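Local coordinates for macrodomain protein (Streptomyces coelicolor, PDB 5E3B), which probably removes ADP-ribose from ADP-ribosylated thymidine in DNA by hydrolysis, as a macrodomain enzyme whose disruption increases antibiotic production in its host, at residues R62-P67 with P95-A100. Numbering follows the deposited sequence.
Sequences RRWPQP and PYVWVA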
# COMPACT_ATOMS: atom_id res chain seq x y z
N ARG A 62 -5.85 9.38 -10.33
CA ARG A 62 -6.01 9.32 -11.80
C ARG A 62 -6.74 8.18 -12.31
O ARG A 62 -7.28 8.32 -13.45
CB ARG A 62 -4.72 9.52 -12.54
CG ARG A 62 -4.24 10.96 -12.46
CD ARG A 62 -3.02 11.16 -13.35
NE ARG A 62 -1.76 10.58 -12.82
CZ ARG A 62 -0.92 11.20 -11.96
NH1 ARG A 62 -1.15 12.43 -11.49
NH2 ARG A 62 0.17 10.58 -11.57
N ARG A 63 -6.89 7.10 -11.55
CA ARG A 63 -7.65 5.98 -12.02
C ARG A 63 -9.03 5.74 -11.36
O ARG A 63 -9.99 5.30 -12.02
CB ARG A 63 -6.86 4.69 -11.83
CG ARG A 63 -7.27 3.56 -12.68
CD ARG A 63 -6.26 2.41 -12.73
NE ARG A 63 -5.07 2.69 -13.53
CZ ARG A 63 -4.95 2.70 -14.84
NH1 ARG A 63 -5.96 2.52 -15.67
NH2 ARG A 63 -3.75 3.04 -15.33
N TRP A 64 -9.10 6.07 -10.07
CA TRP A 64 -10.35 5.80 -9.28
C TRP A 64 -10.47 6.86 -8.26
O TRP A 64 -9.49 7.26 -7.62
CB TRP A 64 -10.31 4.51 -8.54
CG TRP A 64 -9.97 3.25 -9.31
CD1 TRP A 64 -10.75 2.55 -10.22
CD2 TRP A 64 -8.74 2.54 -9.22
NE1 TRP A 64 -10.07 1.47 -10.68
CE2 TRP A 64 -8.84 1.43 -10.06
CE3 TRP A 64 -7.56 2.73 -8.47
CZ2 TRP A 64 -7.81 0.49 -10.20
CZ3 TRP A 64 -6.52 1.80 -8.65
CH2 TRP A 64 -6.66 0.72 -9.45
N PRO A 65 -11.72 7.31 -7.97
CA PRO A 65 -11.95 8.32 -6.95
C PRO A 65 -12.09 7.75 -5.48
O PRO A 65 -11.86 8.47 -4.50
CB PRO A 65 -13.33 8.89 -7.45
CG PRO A 65 -13.98 7.72 -8.05
CD PRO A 65 -12.94 7.02 -8.79
N GLN A 66 -12.43 6.48 -5.40
CA GLN A 66 -12.79 5.86 -4.10
C GLN A 66 -11.66 5.89 -3.06
O GLN A 66 -11.90 6.17 -1.88
CB GLN A 66 -13.40 4.51 -4.17
CG GLN A 66 -14.74 4.46 -4.88
CD GLN A 66 -14.57 4.28 -6.40
OE1 GLN A 66 -13.48 4.31 -6.93
NE2 GLN A 66 -15.72 4.19 -7.11
N PRO A 67 -10.42 5.49 -3.43
CA PRO A 67 -9.40 5.46 -2.40
C PRO A 67 -9.11 6.77 -1.70
O PRO A 67 -9.01 6.82 -0.47
CB PRO A 67 -8.17 4.88 -3.13
CG PRO A 67 -8.76 4.11 -4.22
CD PRO A 67 -9.93 4.94 -4.69
N PRO A 95 -14.21 -5.06 -9.80
CA PRO A 95 -14.72 -6.33 -9.28
C PRO A 95 -13.72 -7.16 -8.46
O PRO A 95 -14.11 -7.69 -7.43
CB PRO A 95 -15.14 -7.09 -10.58
CG PRO A 95 -15.53 -6.01 -11.43
CD PRO A 95 -14.57 -4.85 -11.20
N TYR A 96 -12.45 -7.23 -8.95
CA TYR A 96 -11.44 -8.00 -8.24
C TYR A 96 -10.19 -7.17 -8.08
O TYR A 96 -9.09 -7.75 -8.07
CB TYR A 96 -11.18 -9.27 -9.00
CG TYR A 96 -12.50 -10.08 -9.14
CD1 TYR A 96 -13.02 -10.70 -8.03
CD2 TYR A 96 -13.16 -10.16 -10.38
CE1 TYR A 96 -14.24 -11.37 -8.06
CE2 TYR A 96 -14.37 -10.90 -10.48
CZ TYR A 96 -14.89 -11.49 -9.31
OH TYR A 96 -16.07 -12.21 -9.32
N VAL A 97 -10.35 -5.88 -7.79
CA VAL A 97 -9.19 -5.04 -7.48
C VAL A 97 -9.52 -4.21 -6.18
O VAL A 97 -10.61 -3.55 -6.08
CB VAL A 97 -8.73 -4.12 -8.62
CG1 VAL A 97 -7.52 -3.30 -8.18
CG2 VAL A 97 -8.43 -4.93 -9.93
N TRP A 98 -8.54 -4.16 -5.25
CA TRP A 98 -8.61 -3.41 -4.04
C TRP A 98 -7.34 -2.54 -3.95
O TRP A 98 -6.32 -2.90 -4.46
CB TRP A 98 -8.59 -4.32 -2.82
CG TRP A 98 -9.98 -4.75 -2.31
CD1 TRP A 98 -10.69 -4.16 -1.30
CD2 TRP A 98 -10.79 -5.75 -2.80
NE1 TRP A 98 -11.89 -4.74 -1.12
CE2 TRP A 98 -11.97 -5.75 -2.03
CE3 TRP A 98 -10.62 -6.69 -3.80
CZ2 TRP A 98 -13.03 -6.65 -2.24
CZ3 TRP A 98 -11.62 -7.54 -4.04
CH2 TRP A 98 -12.85 -7.52 -3.25
N VAL A 99 -7.52 -1.38 -3.38
CA VAL A 99 -6.40 -0.50 -2.92
C VAL A 99 -6.30 -0.55 -1.41
O VAL A 99 -7.30 -0.32 -0.69
CB VAL A 99 -6.59 0.92 -3.44
CG1 VAL A 99 -5.51 1.84 -2.94
CG2 VAL A 99 -6.61 0.89 -4.97
N ALA A 100 -5.07 -0.74 -0.89
CA ALA A 100 -4.81 -0.77 0.52
C ALA A 100 -4.05 0.50 0.86
O ALA A 100 -2.89 0.69 0.49
CB ALA A 100 -3.92 -2.00 0.91
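Trp64 and Pro67 pack against Val97 and Val99 in a small, buried, wholly apolar contact, where the link between helix 56-63 and helix 66-76 lies over one face of the central sheet at the start of strand 97-105. Trp64 leads with the six-membered part of its indole. Its CZ3 comes to 3.8 Å from CG2 of Val99, and the two side chains meet at a slant. Farther out along the same ring, Trp64 CH2 lies 4.3 Å from Val97 CG1, a looser touch. Val97 and Val99, two apart on the strand, both direct their CB toward the helix link, while Trp98 between them turns to the other side of the sheet. The fold is the macrodomain's mixed sheet with helices packed on it, and strand 97-105 runs between the parallel strand 40-47 and the antiparallel edge strand 88-94. Trp64 accordingly touches Ile42 and Val93 on those neighbours as well, and the indole NE1 hydrogen-bonds to Glu94. Over the centre of one indole face lies Arg63 CG, 3.7 Å above the plane, while the guanidinium of that arginine reaches on to a salt bridge with Asp30. Pro67, in the first part of helix 66-76, brings its ring against the branched end of Val99, the two side chains crossing at about a right angle. Its CG stands 3.9 Å from Val99 CB and equally far from Val99 CG2, and its CB is 4.0 Å from Val99 CG1. With CG1 anti to the backbone N (chi1 177°), Val99 meets the proline with both methyls, and CG2 touches both the pyrrolidine and the indole, the two contacts lying roughly perpendicular to each other.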